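Local structure of serine protease (Arthrobacter nicotinovorans, 3WY8) at residues S112-S124 against P203-T215. The protein probably cleaves peptide bonds as a trypsin-like serine protease, this chain being the protease domain of a longer precursor, and has been linked to keratin breakdown. Residues are numbered along the deposited sequence; the frame is centred on the assembly and turned at random.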
# COMPACT_ATOMS: atom_id res chain seq x y z
N SER A 112 -0.47 -13.28 -5.51
CA SER A 112 -0.64 -12.48 -4.30
C SER A 112 0.48 -12.72 -3.29
O SER A 112 1.16 -13.75 -3.34
CB SER A 112 -2.00 -12.77 -3.65
OG SER A 112 -2.08 -14.11 -3.22
N SER A 113 0.67 -11.76 -2.40
CA SER A 113 1.65 -11.86 -1.33
C SER A 113 1.01 -12.38 -0.06
O SER A 113 -0.12 -12.00 0.27
CB SER A 113 2.26 -10.50 -1.03
OG SER A 113 2.90 -9.95 -2.17
N GLY A 114 1.73 -13.24 0.66
CA GLY A 114 1.35 -13.58 2.02
C GLY A 114 1.45 -12.35 2.91
O GLY A 114 2.18 -11.40 2.58
N VAL A 115 0.72 -12.36 4.01
CA VAL A 115 0.74 -11.26 4.97
C VAL A 115 1.15 -11.72 6.37
O VAL A 115 0.98 -12.89 6.72
CB VAL A 115 -0.63 -10.51 5.05
CG1 VAL A 115 -0.87 -9.71 3.78
CG2 VAL A 115 -1.79 -11.47 5.33
N GLN A 116 1.71 -10.80 7.15
CA GLN A 116 2.06 -11.04 8.54
C GLN A 116 1.53 -9.93 9.42
O GLN A 116 1.59 -8.75 9.05
CB GLN A 116 3.58 -11.14 8.73
CG GLN A 116 4.24 -12.35 8.07
CD GLN A 116 3.87 -13.67 8.72
OE1 GLN A 116 3.45 -13.73 9.88
NE2 GLN A 116 4.05 -14.76 7.97
N PHE A 117 1.00 -10.31 10.58
CA PHE A 117 0.55 -9.37 11.60
C PHE A 117 1.18 -9.73 12.94
O PHE A 117 1.62 -10.87 13.13
CB PHE A 117 -0.98 -9.37 11.71
CG PHE A 117 -1.67 -9.07 10.42
CD1 PHE A 117 -1.86 -7.76 10.00
CD2 PHE A 117 -2.11 -10.11 9.60
CE1 PHE A 117 -2.49 -7.48 8.78
CE2 PHE A 117 -2.73 -9.84 8.39
CZ PHE A 117 -2.92 -8.53 7.98
N ASN A 118 1.24 -8.76 13.84
CA ASN A 118 1.76 -8.95 15.20
C ASN A 118 3.18 -9.52 15.21
O ASN A 118 3.51 -10.36 16.04
CB ASN A 118 0.79 -9.82 16.01
CG ASN A 118 -0.64 -9.40 15.82
OD1 ASN A 118 -1.00 -8.25 16.11
ND2 ASN A 118 -1.46 -10.30 15.28
N ALA A 119 3.99 -9.03 14.28
CA ALA A 119 5.39 -9.44 14.16
C ALA A 119 6.28 -8.53 15.01
O ALA A 119 5.81 -7.57 15.62
CB ALA A 119 5.82 -9.41 12.70
N ALA A 120 7.57 -8.85 15.03
CA ALA A 120 8.54 -8.07 15.78
C ALA A 120 8.70 -6.66 15.21
O ALA A 120 8.50 -6.43 14.02
CB ALA A 120 9.87 -8.78 15.79
N ARG A 121 9.07 -5.72 16.08
CA ARG A 121 9.50 -4.38 15.66
C ARG A 121 10.98 -4.43 15.35
O ARG A 121 11.73 -5.15 16.01
CB ARG A 121 9.24 -3.37 16.78
CG ARG A 121 7.78 -3.20 17.16
CD ARG A 121 7.59 -2.09 18.19
NE ARG A 121 7.90 -0.77 17.64
CZ ARG A 121 7.06 -0.05 16.89
NH1 ARG A 121 5.85 -0.50 16.59
NH2 ARG A 121 7.45 1.14 16.44
N GLY A 122 11.42 -3.70 14.33
CA GLY A 122 12.84 -3.62 14.01
C GLY A 122 13.33 -4.62 12.98
O GLY A 122 14.53 -4.86 12.87
N LEU A 123 12.40 -5.20 12.21
CA LEU A 123 12.77 -6.09 11.11
C LEU A 123 13.36 -5.31 9.94
O LEU A 123 13.25 -4.08 9.88
CB LEU A 123 11.56 -6.90 10.64
CG LEU A 123 10.95 -7.91 11.62
CD1 LEU A 123 9.66 -8.48 11.05
CD2 LEU A 123 11.94 -9.02 11.96
N SER A 124 14.01 -6.03 9.03
CA SER A 124 14.52 -5.43 7.79
C SER A 124 13.48 -5.60 6.68
O SER A 124 12.79 -6.62 6.63
CB SER A 124 15.85 -6.06 7.39
OG SER A 124 16.84 -5.71 8.34
N PRO A 203 2.98 2.06 9.14
CA PRO A 203 2.37 1.68 10.42
C PRO A 203 2.69 0.24 10.84
O PRO A 203 2.97 -0.62 9.99
CB PRO A 203 0.87 1.80 10.13
CG PRO A 203 0.75 1.56 8.68
CD PRO A 203 1.97 2.20 8.08
N TYR A 204 2.65 0.01 12.14
CA TYR A 204 2.82 -1.33 12.68
C TYR A 204 1.58 -2.16 12.34
O TYR A 204 0.45 -1.74 12.60
CB TYR A 204 3.02 -1.28 14.19
CG TYR A 204 3.16 -2.66 14.78
CD1 TYR A 204 4.36 -3.37 14.66
CD2 TYR A 204 2.09 -3.28 15.43
CE1 TYR A 204 4.49 -4.65 15.19
CE2 TYR A 204 2.21 -4.55 15.96
CZ TYR A 204 3.41 -5.23 15.84
OH TYR A 204 3.54 -6.49 16.37
N TRP A 205 1.80 -3.33 11.74
CA TRP A 205 0.69 -4.20 11.40
C TRP A 205 0.30 -5.08 12.59
O TRP A 205 0.83 -6.18 12.78
CB TRP A 205 0.99 -5.01 10.14
CG TRP A 205 0.59 -4.29 8.88
CD1 TRP A 205 0.39 -2.94 8.73
CD2 TRP A 205 0.32 -4.88 7.61
NE1 TRP A 205 0.02 -2.66 7.44
CE2 TRP A 205 -0.04 -3.83 6.73
CE3 TRP A 205 0.34 -6.19 7.12
CZ2 TRP A 205 -0.37 -4.06 5.39
CZ3 TRP A 205 0.01 -6.42 5.79
CH2 TRP A 205 -0.34 -5.36 4.94
N GLY A 206 -0.62 -4.55 13.40
CA GLY A 206 -1.06 -5.21 14.62
C GLY A 206 -2.48 -5.74 14.54
O GLY A 206 -2.99 -5.99 13.46
N THR A 207 -3.11 -5.90 15.70
CA THR A 207 -4.42 -6.54 15.77
C THR A 207 -5.54 -5.74 15.10
O THR A 207 -6.46 -6.33 14.54
CB THR A 207 -4.82 -6.86 17.22
OG1 THR A 207 -4.62 -5.69 18.03
CG2 THR A 207 -3.97 -8.01 17.76
N VAL A 208 -5.47 -4.41 15.17
CA VAL A 208 -6.50 -3.55 14.57
C VAL A 208 -6.48 -3.69 13.04
O VAL A 208 -7.51 -3.94 12.41
CB VAL A 208 -6.34 -2.07 15.00
CG1 VAL A 208 -7.31 -1.17 14.25
CG2 VAL A 208 -6.54 -1.94 16.52
N ILE A 209 -5.29 -3.56 12.46
CA ILE A 209 -5.13 -3.70 11.01
C ILE A 209 -5.44 -5.15 10.57
O ILE A 209 -6.05 -5.37 9.52
CB ILE A 209 -3.74 -3.18 10.55
CG1 ILE A 209 -3.69 -1.66 10.75
CG2 ILE A 209 -3.46 -3.57 9.10
CD1 ILE A 209 -2.30 -1.01 10.59
N GLN A 210 -5.04 -6.12 11.39
CA GLN A 210 -5.35 -7.53 11.14
C GLN A 210 -6.86 -7.76 11.04
O GLN A 210 -7.33 -8.46 10.14
CB GLN A 210 -4.76 -8.42 12.22
CG GLN A 210 -5.00 -9.90 11.99
CD GLN A 210 -4.38 -10.77 13.06
OE1 GLN A 210 -4.29 -10.37 14.22
NE2 GLN A 210 -3.94 -11.96 12.68
N SER A 211 -7.61 -7.16 11.96
CA SER A 211 -9.07 -7.29 11.96
C SER A 211 -9.70 -6.71 10.68
O SER A 211 -10.66 -7.27 10.14
CB SER A 211 -9.68 -6.64 13.20
OG SER A 211 -9.41 -7.43 14.35
N THR A 212 -9.14 -5.59 10.20
CA THR A 212 -9.60 -4.99 8.95
C THR A 212 -9.29 -5.91 7.77
O THR A 212 -10.13 -6.10 6.90
CB THR A 212 -8.97 -3.59 8.73
OG1 THR A 212 -9.25 -2.76 9.86
CG2 THR A 212 -9.56 -2.93 7.49
N TYR A 213 -8.09 -6.48 7.77
CA TYR A 213 -7.71 -7.45 6.74
C TYR A 213 -8.69 -8.64 6.73
O TYR A 213 -9.15 -9.05 5.66
CB TYR A 213 -6.27 -7.93 6.94
CG TYR A 213 -5.97 -9.20 6.19
CD1 TYR A 213 -5.74 -9.19 4.81
CD2 TYR A 213 -5.95 -10.43 6.85
CE1 TYR A 213 -5.48 -10.37 4.12
CE2 TYR A 213 -5.70 -11.61 6.17
CZ TYR A 213 -5.46 -11.57 4.80
OH TYR A 213 -5.21 -12.75 4.13
N ASN A 214 -8.99 -9.16 7.92
CA ASN A 214 -9.86 -10.33 8.06
C ASN A 214 -11.24 -10.13 7.44
O ASN A 214 -11.72 -11.01 6.71
CB ASN A 214 -10.00 -10.72 9.54
CG ASN A 214 -8.74 -11.38 10.10
OD1 ASN A 214 -7.92 -11.92 9.37
ND2 ASN A 214 -8.61 -11.34 11.42
N THR A 215 -11.85 -8.98 7.71
CA THR A 215 -13.16 -8.67 7.11
C THR A 215 -13.07 -8.45 5.60
O THR A 215 -13.90 -8.97 4.84
CB THR A 215 -13.91 -7.52 7.86
OG1 THR A 215 -15.24 -7.39 7.33
CG2 THR A 215 -13.18 -6.18 7.75
O HOH W 1 -1.10 -12.99 14.10
O HOH W 2 3.59 -6.77 12.61
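F117 drops from the linker 112-124 into an aromatic cluster with W205, just ahead of helix 207-218, and Y213, two turns along it. With CG anti to its own carbonyl carbon (chi1 -56°), its ring reaches the first turn of the helix, where Q210 lays CA and CB over one face. CE1 of F117 lies 3.5 Å from CE3 of W205; the two planes are nearly parallel but slid so far apart that they barely overlap. On the helix side, CZ of F117 meets CB of Y213 at 3.6 Å, the two rings set obliquely. V115 joins both aromatics: its CG2 makes a CH-pi contact over a face of Y213, while CG1 meets the edge of the W205 ring 4.0 Å from CZ3. Cutting F117 back to an alanine is likely to open a gap between W205 and Y213 and leave Q210 CA and CB without the ring they cover.

The polar contacts link N118 and A119 to the residues before the helix and to Q210. N118 N donates to W205 O (2.8 Å), and a water bridges that same oxygen to A119 N, so two donors grip it. N118 ND2 donates to Q210 OE1 at 3.0 Å, the acceptor lying near the N118 amide plane but the donor sitting above the Q210 carbonyl plane, off its lone pairs. Y204 OH donates to a lone pair of A119 O at 2.6 Å, which fixes the tyrosine's outer end, whereas the nearby R121 guanidinium turns to N150 and A158. W205 NE1 hydrogen-bonds to T93 OG1, and Y213 OH to the backbone O of T31.

The arrangement is characteristic of the trypsin-like double-barrel fold: the linker passing from the first barrel to the second is held by the C-terminal helix and the turn leading into it, with G206 at the N-cap.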